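Local coordinates for protein purine nucleosidase, (IunH-1) (PDB 3T8J) that belongs to the nucleosidase clan of alpha/beta proteins and holds a sodium ion beside the ends of its central strands, at residues A[7-12]-A[162-167]; A[33-38]-A[166-171]; A[71-76]-A[155-160]; A[31-34]-A[39-42]; A[183-188]-A[238-243]. All coordinates share one frame; numbering follows the deposited sequence.

All five contacts are buried; interaction 3, with the exposed Ile-73 among its partners, lies nearest the surface, farthest from the chain centre and beside a neighbouring subunit. Interactions 1 and 2 share helix 163-167; interactions 2 and 4 share Ile-33 and Val-34; interactions 1, 4 and 5 all reach the same large sheet. The chemistry follows the place. At the metal, interaction 1 joins a ring edge and a water to a carboxylate, and a short way off interaction 2 brings two acidic side chains together. Interaction 3 is wholly aliphatic, interaction 4 sets a tyrosine against a strand end, and interaction 5 packs a helix on the sheet through isoleucine and threonine.

Interaction 1: residues A[7-12]-A[162-167]; sequences DCDTAE and EFNIWV. With NA (sodium ion), chain B.
Asp-9 and Asn-164 mark the nearest approach of the two backbones, their CA atoms still 9.3 Å apart. The first belongs to the loop that follows strand 3-8, the second to the first turn of helix 163-167, and side chains and a water fill the interval. Asp-9 OD1 reaches the rim of the Phe-163 ring, 3.6 Å from CE2. It lies in the ring plane at its edge, and the carboxylate is nearly coplanar with the ring, 18° apart, while Val-167 CG2 lies over one face. The same OD1 accepts from the backbone N of Asn-37. A water lies between the two segments, 2.8 Å from Asp-9 OD1 and 2.7 Å from Asn-164 OD1; the Asn-164 side chain also has a polar partner in Met-147. The Asp-Cys-Asp sequence at 7-9 opens the aspartate-rich signature of nucleoside hydrolases, and its second aspartate is a metal ligand here. With CG held between backbone N and carbonyl carbon (chi1 57°), Asp-9 gives OD2 to the sodium ion at 2.3 Å and leaves OD1 for the helix side. Asp-14, Ile-121 O, Ser-122 OG and a second water complete the shell. Glu-162 caps the helix with both oxygens: OE2 takes Asn-164 N at 2.8 Å from above the carboxylate plane, and OE1 takes Ile-165 N at 3.1 Å on its syn side but tilted well out of that plane.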
# COMPACT_ATOMS: atom_id res chain seq x y z
N ASP A 7 -15.53 -27.68 3.50
CA ASP A 7 -15.52 -26.42 4.27
C ASP A 7 -16.49 -25.45 3.61
O ASP A 7 -16.31 -25.08 2.45
CB ASP A 7 -14.08 -25.88 4.32
CG ASP A 7 -13.93 -24.68 5.27
OD1 ASP A 7 -14.02 -24.83 6.52
OD2 ASP A 7 -13.73 -23.54 4.77
N CYS A 8 -17.50 -25.06 4.38
CA CYS A 8 -18.73 -24.40 3.89
C CYS A 8 -19.06 -23.07 4.61
O CYS A 8 -19.16 -23.03 5.84
CB CYS A 8 -19.93 -25.32 4.11
SG CYS A 8 -19.85 -26.86 3.23
N ASP A 9 -19.30 -22.02 3.82
CA ASP A 9 -20.03 -20.81 4.26
C ASP A 9 -21.47 -20.99 3.76
O ASP A 9 -21.89 -20.39 2.79
CB ASP A 9 -19.39 -19.48 3.80
CG ASP A 9 -19.20 -19.33 2.28
OD1 ASP A 9 -19.20 -18.17 1.80
OD2 ASP A 9 -18.98 -20.32 1.54
N THR A 10 -22.16 -21.91 4.41
CA THR A 10 -23.18 -22.74 3.75
C THR A 10 -24.33 -21.98 3.09
O THR A 10 -25.17 -21.39 3.78
CB THR A 10 -23.82 -23.70 4.77
OG1 THR A 10 -22.85 -24.18 5.72
CG2 THR A 10 -24.49 -24.88 4.04
N ALA A 11 -24.38 -22.03 1.76
CA ALA A 11 -25.50 -21.54 0.97
C ALA A 11 -25.85 -22.65 -0.06
O ALA A 11 -25.39 -23.81 0.05
CB ALA A 11 -25.12 -20.20 0.30
N GLU A 12 -26.66 -22.33 -1.06
CA GLU A 12 -27.18 -23.35 -1.98
C GLU A 12 -26.14 -24.28 -2.63
O GLU A 12 -26.28 -25.49 -2.60
CB GLU A 12 -28.11 -22.71 -3.03
CG GLU A 12 -27.42 -21.87 -4.16
CD GLU A 12 -26.56 -20.71 -3.66
OE1 GLU A 12 -27.17 -19.68 -3.24
OE2 GLU A 12 -25.30 -20.82 -3.69
N GLU A 162 -12.83 -12.12 -6.51
CA GLU A 162 -13.79 -13.16 -6.20
C GLU A 162 -14.01 -13.25 -4.67
O GLU A 162 -13.10 -13.06 -3.87
CB GLU A 162 -13.30 -14.49 -6.78
CG GLU A 162 -14.19 -15.67 -6.53
CD GLU A 162 -14.00 -16.28 -5.16
OE1 GLU A 162 -12.85 -16.24 -4.63
OE2 GLU A 162 -14.99 -16.83 -4.63
N PHE A 163 -15.25 -13.55 -4.29
CA PHE A 163 -15.70 -13.50 -2.90
C PHE A 163 -14.86 -14.30 -1.90
O PHE A 163 -14.45 -13.75 -0.88
CB PHE A 163 -17.15 -13.97 -2.84
CG PHE A 163 -17.77 -13.84 -1.48
CD1 PHE A 163 -18.23 -12.60 -1.04
CD2 PHE A 163 -17.94 -14.95 -0.67
CE1 PHE A 163 -18.83 -12.47 0.21
CE2 PHE A 163 -18.56 -14.82 0.57
CZ PHE A 163 -19.02 -13.59 1.00
N ASN A 164 -14.62 -15.58 -2.16
CA ASN A 164 -13.94 -16.42 -1.16
C ASN A 164 -12.56 -15.86 -0.80
O ASN A 164 -12.20 -15.79 0.38
CB ASN A 164 -13.78 -17.86 -1.65
CG ASN A 164 -15.09 -18.61 -1.67
OD1 ASN A 164 -16.07 -18.20 -1.02
ND2 ASN A 164 -15.14 -19.75 -2.40
N ILE A 165 -11.79 -15.45 -1.81
CA ILE A 165 -10.46 -14.89 -1.56
C ILE A 165 -10.57 -13.50 -0.92
O ILE A 165 -9.85 -13.18 0.04
CB ILE A 165 -9.62 -14.81 -2.86
CG1 ILE A 165 -9.56 -16.18 -3.56
CG2 ILE A 165 -8.17 -14.26 -2.58
CD1 ILE A 165 -8.93 -17.29 -2.71
N TRP A 166 -11.49 -12.66 -1.42
CA TRP A 166 -11.67 -11.31 -0.89
C TRP A 166 -12.07 -11.29 0.62
O TRP A 166 -11.62 -10.41 1.37
CB TRP A 166 -12.75 -10.57 -1.73
CG TRP A 166 -13.05 -9.19 -1.26
CD1 TRP A 166 -12.45 -8.01 -1.64
CD2 TRP A 166 -14.06 -8.82 -0.30
NE1 TRP A 166 -12.99 -6.94 -0.96
CE2 TRP A 166 -13.98 -7.42 -0.13
CE3 TRP A 166 -15.00 -9.55 0.44
CZ2 TRP A 166 -14.82 -6.73 0.74
CZ3 TRP A 166 -15.83 -8.85 1.30
CH2 TRP A 166 -15.73 -7.46 1.45
N VAL A 167 -12.92 -12.21 1.04
CA VAL A 167 -13.41 -12.23 2.45
C VAL A 167 -12.25 -12.29 3.43
O VAL A 167 -12.19 -11.55 4.42
CB VAL A 167 -14.42 -13.35 2.69
CG1 VAL A 167 -14.60 -13.65 4.20
CG2 VAL A 167 -15.80 -13.02 2.04
NA NA B . -18.72 -22.06 0.09
O HOH W 1 -18.77 -18.49 -0.93
O HOH W 2 -20.30 -21.10 -1.36

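Interaction 2: residues A[33-38]-A[166-171]; sequences IVEGNI and WVDPDA
Van der Waals contact between Glu-35 and Val-167 makes up most of this junction. The two side chains lie side by side, running opposite ways, and the CG1 methyl of Val-167 touches Glu-35 at two levels, 3.6 Å from OE2 and 3.9 Å from CG. A bend at chi2 (-78°) swings the carboxylate alongside the valine. Glu-35 OE2 also approaches the CB of Asp-168, at 4.0 Å. The segments are the loop that leaves strand 27-33 and the kink between helices 163-167 and 169-177, so a turn at a strand end is set against a break between two helices. Among polar interactions, the two carboxylates come close, with Glu-35 OE2 4.2 Å from Asp-168 OD2 and their planes 50° apart. Thr-125 OG1 is hydrogen-bonded to Glu-35 OE2 and to Asp-168 OD2, and Leu-68 N gives Asp-168 OD2 a further partner; such proximity of like charges would probably raise the proton affinity of one acid. Capping is the third kind. Asp-168 is the N-cap of helix 169-177, its OD1 accepting from Ala-171 N at 3.0 Å in a nearly straight bond (171°) that arrives from well above the carboxylate plane.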
# COMPACT_ATOMS: atom_id res chain seq x y z
N ILE A 33 -17.40 -25.16 9.17
CA ILE A 33 -18.15 -23.93 8.83
C ILE A 33 -17.27 -22.71 9.00
O ILE A 33 -16.59 -22.58 10.02
CB ILE A 33 -19.41 -23.78 9.72
CG1 ILE A 33 -20.23 -25.08 9.75
CG2 ILE A 33 -20.29 -22.60 9.23
CD1 ILE A 33 -20.84 -25.46 8.40
N VAL A 34 -17.36 -21.80 8.04
CA VAL A 34 -16.55 -20.58 8.01
C VAL A 34 -17.44 -19.36 7.68
O VAL A 34 -18.45 -19.52 6.97
CB VAL A 34 -15.37 -20.73 7.02
CG1 VAL A 34 -15.86 -20.78 5.57
CG2 VAL A 34 -14.31 -19.60 7.21
N GLU A 35 -17.03 -18.18 8.11
CA GLU A 35 -17.72 -16.94 7.72
C GLU A 35 -17.77 -16.79 6.20
O GLU A 35 -16.83 -17.24 5.48
CB GLU A 35 -17.04 -15.70 8.36
CG GLU A 35 -15.83 -15.15 7.63
CD GLU A 35 -14.53 -15.93 7.83
OE1 GLU A 35 -14.44 -16.73 8.78
OE2 GLU A 35 -13.58 -15.68 7.02
N GLY A 36 -18.80 -16.13 5.70
CA GLY A 36 -18.87 -15.79 4.28
C GLY A 36 -20.28 -15.38 3.85
O GLY A 36 -20.73 -14.30 4.19
N ASN A 37 -20.89 -16.21 3.03
CA ASN A 37 -22.10 -15.86 2.29
C ASN A 37 -23.22 -15.25 3.13
O ASN A 37 -23.84 -14.27 2.71
CB ASN A 37 -22.68 -17.10 1.62
CG ASN A 37 -21.93 -17.54 0.37
OD1 ASN A 37 -21.43 -16.72 -0.40
ND2 ASN A 37 -21.90 -18.85 0.15
N ILE A 38 -23.54 -15.87 4.27
CA ILE A 38 -24.68 -15.40 5.09
C ILE A 38 -24.33 -15.44 6.59
O ILE A 38 -23.24 -15.89 6.97
CB ILE A 38 -25.97 -16.21 4.81
CG1 ILE A 38 -25.84 -17.64 5.36
CG2 ILE A 38 -26.34 -16.19 3.33
CD1 ILE A 38 -27.14 -18.41 5.41
N TRP A 166 -11.49 -12.66 -1.42
CA TRP A 166 -11.67 -11.31 -0.89
C TRP A 166 -12.07 -11.29 0.62
O TRP A 166 -11.62 -10.41 1.37
CB TRP A 166 -12.75 -10.57 -1.73
CG TRP A 166 -13.05 -9.19 -1.26
CD1 TRP A 166 -12.45 -8.01 -1.64
CD2 TRP A 166 -14.06 -8.82 -0.30
NE1 TRP A 166 -12.99 -6.94 -0.96
CE2 TRP A 166 -13.98 -7.42 -0.13
CE3 TRP A 166 -15.00 -9.55 0.44
CZ2 TRP A 166 -14.82 -6.73 0.74
CZ3 TRP A 166 -15.83 -8.85 1.30
CH2 TRP A 166 -15.73 -7.46 1.45
N VAL A 167 -12.92 -12.21 1.04
CA VAL A 167 -13.41 -12.23 2.45
C VAL A 167 -12.25 -12.29 3.43
O VAL A 167 -12.19 -11.55 4.42
CB VAL A 167 -14.42 -13.35 2.69
CG1 VAL A 167 -14.60 -13.65 4.20
CG2 VAL A 167 -15.80 -13.02 2.04
N ASP A 168 -11.29 -13.16 3.11
CA ASP A 168 -10.11 -13.35 3.96
C ASP A 168 -8.86 -13.56 3.12
O ASP A 168 -8.42 -14.68 2.93
CB ASP A 168 -10.30 -14.45 5.01
CG ASP A 168 -9.26 -14.38 6.12
OD1 ASP A 168 -8.25 -13.65 5.95
OD2 ASP A 168 -9.43 -15.04 7.17
N PRO A 169 -8.31 -12.45 2.62
CA PRO A 169 -7.15 -12.60 1.71
C PRO A 169 -5.89 -12.93 2.46
O PRO A 169 -4.95 -13.47 1.87
CB PRO A 169 -7.08 -11.24 1.02
CG PRO A 169 -7.65 -10.29 2.01
CD PRO A 169 -8.74 -11.04 2.75
N ASP A 170 -5.86 -12.64 3.76
CA ASP A 170 -4.72 -13.05 4.60
C ASP A 170 -4.69 -14.56 4.73
O ASP A 170 -3.65 -15.21 4.55
CB ASP A 170 -4.83 -12.32 5.94
CG ASP A 170 -4.81 -10.82 5.74
OD1 ASP A 170 -3.75 -10.29 5.36
OD2 ASP A 170 -5.88 -10.17 5.86
N ALA A 171 -5.84 -15.16 5.05
CA ALA A 171 -5.95 -16.61 5.09
C ALA A 171 -5.57 -17.22 3.73
O ALA A 171 -4.86 -18.24 3.69
CB ALA A 171 -7.40 -17.06 5.51

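Interaction 3: residues A[71-76]-A[155-160]; sequences NYITVE and GNITPV
Two irregular loops, one running into helix 76-79 and the other leading toward helix 163-167, meet through the aliphatic side chains of Ile-73, Val-75 and Ile-157. Ile-157 supplies a single atom to both partners: its CD1 methyl lies 3.9 Å from Val-75 CG1 and 4.0 Å from Ile-73 CD1. The two isoleucines pass in opposite senses, whereas Val-75 meets Ile-157 at a slant. With CG1 opposite the backbone N (chi1 -172°) and a bend at chi2, the CD1 of Ile-157 is brought within touch of both. Backbone spacing is wide, 8.9 Å between the CA atoms of Val-75 and Ile-157, and the side-chain methyls meet across it. The 155-160 loop has internal bonds of its own. Gly-155 N donates to Pro-159 O at 2.9 Å, Thr-158 OG1 accepts from Val-160 N at 3.2 Å in an ST turn, and Ile-157 N makes a weak bond to Asn-156 OD1. Phe-163 N, donating to that same OD1, ties the loop to the helix. Ile-157 O is hydrogen-bonded to Thr-281 of a third subunit, which places this loop at a subunit interface. Within its own chain, Ile-157 leans on Phe-163 and Trp-166 of helix 163-167, and Val-75 also touches Phe-163, so the apolar patch lies against that short helix.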
# COMPACT_ATOMS: atom_id res chain seq x y z
N ASN A 71 -12.24 -6.66 7.86
CA ASN A 71 -13.70 -6.69 7.87
C ASN A 71 -14.20 -7.33 6.59
O ASN A 71 -13.47 -7.37 5.58
CB ASN A 71 -14.21 -5.26 8.00
CG ASN A 71 -13.91 -4.66 9.38
OD1 ASN A 71 -13.93 -5.37 10.40
ND2 ASN A 71 -13.63 -3.37 9.42
N TYR A 72 -15.45 -7.80 6.58
CA TYR A 72 -16.05 -8.39 5.40
C TYR A 72 -17.55 -8.02 5.40
O TYR A 72 -18.02 -7.40 6.34
CB TYR A 72 -15.81 -9.92 5.32
CG TYR A 72 -16.75 -10.73 6.16
CD1 TYR A 72 -17.71 -11.53 5.57
CD2 TYR A 72 -16.72 -10.67 7.55
CE1 TYR A 72 -18.61 -12.27 6.32
CE2 TYR A 72 -17.64 -11.40 8.32
CZ TYR A 72 -18.60 -12.19 7.70
OH TYR A 72 -19.55 -12.89 8.47
N ILE A 73 -18.24 -8.37 4.32
CA ILE A 73 -19.72 -8.28 4.29
C ILE A 73 -20.29 -9.63 3.92
O ILE A 73 -19.73 -10.37 3.08
CB ILE A 73 -20.21 -7.20 3.31
CG1 ILE A 73 -19.73 -7.46 1.88
CG2 ILE A 73 -19.71 -5.81 3.76
CD1 ILE A 73 -20.43 -6.61 0.81
N THR A 74 -21.42 -9.98 4.56
CA THR A 74 -22.24 -11.07 4.07
C THR A 74 -23.00 -10.61 2.81
O THR A 74 -23.10 -9.39 2.54
CB THR A 74 -23.19 -11.57 5.14
OG1 THR A 74 -23.98 -10.47 5.61
CG2 THR A 74 -22.41 -12.22 6.31
N VAL A 75 -23.51 -11.57 2.05
CA VAL A 75 -24.23 -11.31 0.80
C VAL A 75 -25.61 -12.04 0.75
O VAL A 75 -25.92 -12.80 -0.19
CB VAL A 75 -23.36 -11.59 -0.44
CG1 VAL A 75 -22.32 -10.45 -0.61
CG2 VAL A 75 -22.68 -12.95 -0.33
N GLU A 76 -26.44 -11.79 1.76
CA GLU A 76 -27.80 -12.33 1.75
C GLU A 76 -28.62 -11.77 0.58
O GLU A 76 -29.60 -12.40 0.17
CB GLU A 76 -28.49 -12.14 3.12
CG GLU A 76 -27.85 -13.06 4.19
CD GLU A 76 -28.07 -12.62 5.63
OE1 GLU A 76 -29.02 -11.85 5.90
OE2 GLU A 76 -27.29 -13.05 6.52
N GLY A 155 -14.35 -10.12 -11.46
CA GLY A 155 -14.74 -10.51 -10.11
C GLY A 155 -16.25 -10.45 -9.90
O GLY A 155 -17.00 -9.99 -10.76
N ASN A 156 -16.67 -10.94 -8.75
CA ASN A 156 -18.08 -10.86 -8.34
C ASN A 156 -18.32 -9.92 -7.16
O ASN A 156 -19.18 -9.03 -7.24
CB ASN A 156 -18.73 -12.25 -8.14
CG ASN A 156 -18.06 -13.15 -7.10
OD1 ASN A 156 -17.01 -12.85 -6.55
ND2 ASN A 156 -18.70 -14.29 -6.83
N ILE A 157 -17.55 -10.06 -6.09
CA ILE A 157 -17.76 -9.21 -4.91
C ILE A 157 -17.28 -7.78 -5.17
O ILE A 157 -17.91 -6.83 -4.70
CB ILE A 157 -17.10 -9.83 -3.63
CG1 ILE A 157 -17.49 -9.03 -2.38
CG2 ILE A 157 -15.55 -9.99 -3.78
CD1 ILE A 157 -18.99 -8.96 -2.06
N THR A 158 -16.17 -7.62 -5.87
CA THR A 158 -15.73 -6.33 -6.42
C THR A 158 -15.55 -6.53 -7.92
O THR A 158 -15.59 -7.68 -8.41
CB THR A 158 -14.45 -5.79 -5.79
OG1 THR A 158 -13.32 -6.48 -6.40
CG2 THR A 158 -14.41 -5.97 -4.29
N PRO A 159 -15.34 -5.45 -8.67
CA PRO A 159 -15.13 -5.64 -10.11
C PRO A 159 -13.98 -6.60 -10.47
O PRO A 159 -14.04 -7.25 -11.50
CB PRO A 159 -14.80 -4.24 -10.59
CG PRO A 159 -15.57 -3.35 -9.67
CD PRO A 159 -15.46 -4.02 -8.33
N VAL A 160 -12.97 -6.71 -9.60
CA VAL A 160 -11.77 -7.47 -9.94
C VAL A 160 -11.43 -8.67 -9.04
O VAL A 160 -10.47 -9.39 -9.35
CB VAL A 160 -10.53 -6.52 -10.01
CG1 VAL A 160 -10.66 -5.52 -11.17
CG2 VAL A 160 -10.30 -5.80 -8.71

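Interaction 4: residues A[31-34]-A[39-42]; sequences VTIV and SYEQ
A short hydrogen bond from Thr-32 OG1 to Asp-7 OD1 ties strand 27-33 to the adjoining strand 3-8 just before the next residue, Ile-33, meets Tyr-40 of the following helix. The carbonyl oxygen of Ile-33 accepts a hydrogen bond from Asn-126 ND2 and is also the atom of its segment that comes nearest to the tyrosine, with Ile-33 O 4.1 Å from Tyr-40 CE1. That approach is slanted with respect to the ring. The carbonyl carbon of the next residue, by contrast, sits at the ring edge near its plane, with Val-34 C 4.3 Å from Tyr-40 CD1. A third touch is apolar, a methyl against the ring: Ile-33 CG2 lies 4.3 Å from Tyr-40 CE1. The end of the isoleucine side chain leads away from the ring; Ile-33 also packs on Val-44 and Ala-47 farther along helix 40-53. The tyrosine comes in from the helix with CG opposite its backbone N (chi1 170°), an extension that brings the ring alongside the strand end although the CA atoms of Val-34 and Tyr-40 are 7.2 Å apart. Its hydroxyl has a weak hydrogen bond with Gly-63 O. Ser-39 occupies the N-cap position of the helix, and its N is hydrogen-bonded to Glu-76 OE2. By packing the first turn of helix 40-53 against the end of strand 27-33, and by reaching Pro-62 of strand 60-62, the tyrosine ties together the three elements of a beta-alpha-beta unit.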
# COMPACT_ATOMS: atom_id res chain seq x y z
N VAL A 31 -17.88 -31.82 8.07
CA VAL A 31 -18.21 -30.53 7.49
C VAL A 31 -17.72 -29.45 8.45
O VAL A 31 -17.94 -29.54 9.64
CB VAL A 31 -19.73 -30.38 7.30
CG1 VAL A 31 -20.06 -28.98 6.70
CG2 VAL A 31 -20.32 -31.49 6.46
N THR A 32 -16.96 -28.48 7.93
CA THR A 32 -16.41 -27.37 8.73
C THR A 32 -17.10 -26.08 8.25
O THR A 32 -17.42 -25.98 7.05
CB THR A 32 -14.86 -27.31 8.63
OG1 THR A 32 -14.45 -27.27 7.26
CG2 THR A 32 -14.23 -28.53 9.36
N ILE A 33 -17.40 -25.16 9.17
CA ILE A 33 -18.15 -23.93 8.83
C ILE A 33 -17.27 -22.71 9.00
O ILE A 33 -16.59 -22.58 10.02
CB ILE A 33 -19.41 -23.78 9.72
CG1 ILE A 33 -20.23 -25.08 9.75
CG2 ILE A 33 -20.29 -22.60 9.23
CD1 ILE A 33 -20.84 -25.46 8.40
N VAL A 34 -17.36 -21.80 8.04
CA VAL A 34 -16.55 -20.58 8.01
C VAL A 34 -17.44 -19.36 7.68
O VAL A 34 -18.45 -19.52 6.97
CB VAL A 34 -15.37 -20.73 7.02
CG1 VAL A 34 -15.86 -20.78 5.57
CG2 VAL A 34 -14.31 -19.60 7.21
N SER A 39 -25.24 -15.03 7.44
CA SER A 39 -25.02 -15.06 8.88
C SER A 39 -24.45 -16.41 9.32
O SER A 39 -24.98 -17.49 8.99
CB SER A 39 -26.32 -14.76 9.62
OG SER A 39 -26.44 -15.50 10.82
N TYR A 40 -23.36 -16.34 10.08
CA TYR A 40 -22.60 -17.54 10.47
C TYR A 40 -23.46 -18.59 11.20
O TYR A 40 -23.40 -19.78 10.89
CB TYR A 40 -21.40 -17.11 11.30
CG TYR A 40 -20.60 -18.19 12.01
CD1 TYR A 40 -19.50 -18.77 11.41
CD2 TYR A 40 -20.93 -18.57 13.30
CE1 TYR A 40 -18.76 -19.74 12.11
CE2 TYR A 40 -20.19 -19.52 14.00
CZ TYR A 40 -19.11 -20.08 13.40
OH TYR A 40 -18.39 -21.01 14.16
N GLU A 41 -24.29 -18.17 12.16
CA GLU A 41 -25.03 -19.18 12.91
C GLU A 41 -26.09 -19.89 12.02
O GLU A 41 -26.36 -21.08 12.22
CB GLU A 41 -25.67 -18.59 14.17
CG GLU A 41 -24.69 -17.92 15.14
CD GLU A 41 -23.76 -18.90 15.85
OE1 GLU A 41 -24.08 -20.11 15.95
OE2 GLU A 41 -22.69 -18.46 16.34
N GLN A 42 -26.61 -19.21 11.00
CA GLN A 42 -27.50 -19.85 10.05
C GLN A 42 -26.73 -20.82 9.14
O GLN A 42 -27.26 -21.85 8.71
CB GLN A 42 -28.32 -18.84 9.24
CG GLN A 42 -29.39 -19.47 8.34
CD GLN A 42 -30.44 -20.28 9.12
OE1 GLN A 42 -31.01 -19.77 10.11
NE2 GLN A 42 -30.72 -21.50 8.69

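Interaction 5: residues A[183-188]-A[238-243]; sequences TMIPWD and DAITTA
Ile-185, the last residue of strand 182-185, carries this contact with Thr-241 and Ile-240. Two residues before it comes Thr-183, its hydroxyl bonded to side chains of the two flanking strands. Met-184 points away from helix 237-246, as alternation along a strand requires, and the next side chain faces that helix. Ile-185 and Thr-241 bring their CA atoms to 6.1 Å, close enough for the threonine hydroxyl to rest on the branch of the isoleucine: Thr-241 OG1 is 3.4 Å from CB and 3.5 Å from CG2 of Ile-185. The two side chains overlap head to tail, and the outer methyls meet where Ile-185 CD1 lies 4.2 Å from Thr-241 CG2. The hydroxyl is nevertheless satisfied, being hydrogen-bonded to Pro-237 O one turn back; its torsion (chi1 -58°), which sets OG1 opposite the carbonyl carbon, suits that bond. The CG2 of Ile-185 also touches Ile-240 CG2, at 4.4 Å. Here a helix packs on the face of the mixed sheet, with strands 141-147 and 289-295 on either side of 182-185: Thr-241 also rests on Met-147, and Ile-240 on Ile-295. Within the helix, Asp-238 O accepts two hydrogen bonds, from Thr-242 N and, from above the carbonyl plane, from Thr-242 OG1, the latter 2.8 Å from Asp-238 O. Past the strand, Pro-186, the N-cap of helix 187-190, points away from helix 237-246, and Trp-187 and Asp-188 begin the new helix.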
# COMPACT_ATOMS: atom_id res chain seq x y z
N THR A 183 -5.42 -27.42 -6.60
CA THR A 183 -6.05 -27.22 -7.89
C THR A 183 -7.17 -26.19 -7.66
O THR A 183 -7.97 -26.37 -6.76
CB THR A 183 -6.59 -28.53 -8.52
OG1 THR A 183 -5.47 -29.36 -8.89
CG2 THR A 183 -7.41 -28.23 -9.76
N MET A 184 -7.15 -25.12 -8.45
CA MET A 184 -7.99 -23.92 -8.24
C MET A 184 -8.94 -23.75 -9.42
O MET A 184 -8.54 -23.79 -10.58
CB MET A 184 -7.05 -22.71 -8.13
CG MET A 184 -7.64 -21.41 -8.07
SD MET A 184 -6.21 -20.27 -8.19
CE MET A 184 -6.88 -19.31 -7.00
N ILE A 185 -10.22 -23.52 -9.10
CA ILE A 185 -11.28 -23.27 -10.07
C ILE A 185 -11.74 -21.81 -9.90
O ILE A 185 -12.39 -21.48 -8.90
CB ILE A 185 -12.48 -24.25 -9.84
CG1 ILE A 185 -12.16 -25.71 -10.24
CG2 ILE A 185 -13.69 -23.86 -10.69
CD1 ILE A 185 -10.98 -26.40 -9.52
N PRO A 186 -11.44 -20.93 -10.86
CA PRO A 186 -11.78 -19.50 -10.72
C PRO A 186 -13.23 -19.15 -11.09
O PRO A 186 -13.83 -19.79 -11.96
CB PRO A 186 -10.82 -18.80 -11.70
CG PRO A 186 -9.89 -19.85 -12.18
CD PRO A 186 -10.54 -21.15 -12.02
N TRP A 187 -13.73 -18.09 -10.46
CA TRP A 187 -15.03 -17.53 -10.78
C TRP A 187 -15.18 -17.20 -12.26
O TRP A 187 -16.23 -17.48 -12.87
CB TRP A 187 -15.25 -16.26 -9.98
CG TRP A 187 -16.53 -15.52 -10.32
CD1 TRP A 187 -16.66 -14.38 -11.07
CD2 TRP A 187 -17.85 -15.90 -9.94
NE1 TRP A 187 -18.00 -14.03 -11.19
CE2 TRP A 187 -18.74 -14.95 -10.49
CE3 TRP A 187 -18.37 -16.94 -9.17
CZ2 TRP A 187 -20.13 -15.01 -10.29
CZ3 TRP A 187 -19.75 -17.00 -8.98
CH2 TRP A 187 -20.60 -16.04 -9.53
N ASP A 188 -14.17 -16.56 -12.85
CA ASP A 188 -14.28 -16.08 -14.22
C ASP A 188 -14.02 -17.15 -15.28
O ASP A 188 -14.01 -16.85 -16.49
CB ASP A 188 -13.52 -14.77 -14.46
CG ASP A 188 -12.09 -14.79 -13.98
OD1 ASP A 188 -11.56 -15.86 -13.58
OD2 ASP A 188 -11.47 -13.68 -14.03
N ASP A 238 -19.23 -23.84 -6.83
CA ASP A 238 -18.81 -24.92 -5.93
C ASP A 238 -19.11 -26.30 -6.50
O ASP A 238 -18.29 -27.21 -6.37
CB ASP A 238 -19.49 -24.73 -4.57
CG ASP A 238 -19.26 -23.35 -4.01
OD1 ASP A 238 -18.18 -22.75 -4.24
OD2 ASP A 238 -20.18 -22.81 -3.34
N ALA A 239 -20.25 -26.46 -7.16
CA ALA A 239 -20.61 -27.75 -7.71
C ALA A 239 -19.69 -28.17 -8.86
O ALA A 239 -19.38 -29.36 -9.00
CB ALA A 239 -22.10 -27.77 -8.14
N ILE A 240 -19.22 -27.21 -9.66
CA ILE A 240 -18.21 -27.50 -10.68
C ILE A 240 -16.88 -27.92 -10.04
O ILE A 240 -16.25 -28.90 -10.49
CB ILE A 240 -18.02 -26.31 -11.65
CG1 ILE A 240 -19.22 -26.19 -12.58
CG2 ILE A 240 -16.74 -26.50 -12.50
CD1 ILE A 240 -19.25 -24.88 -13.42
N THR A 241 -16.46 -27.21 -9.00
CA THR A 241 -15.23 -27.55 -8.29
C THR A 241 -15.32 -28.99 -7.77
O THR A 241 -14.40 -29.78 -7.92
CB THR A 241 -14.96 -26.58 -7.13
OG1 THR A 241 -14.89 -25.24 -7.65
CG2 THR A 241 -13.65 -26.94 -6.38
N THR A 242 -16.45 -29.30 -7.15
CA THR A 242 -16.70 -30.62 -6.58
C THR A 242 -16.73 -31.72 -7.66
O THR A 242 -16.19 -32.81 -7.48
CB THR A 242 -18.03 -30.61 -5.78
OG1 THR A 242 -17.99 -29.56 -4.80
CG2 THR A 242 -18.27 -31.94 -5.06
N ALA A 243 -17.39 -31.42 -8.77
CA ALA A 243 -17.49 -32.37 -9.89
C ALA A 243 -16.10 -32.70 -10.43
O ALA A 243 -15.82 -33.85 -10.73
CB ALA A 243 -18.42 -31.84 -11.00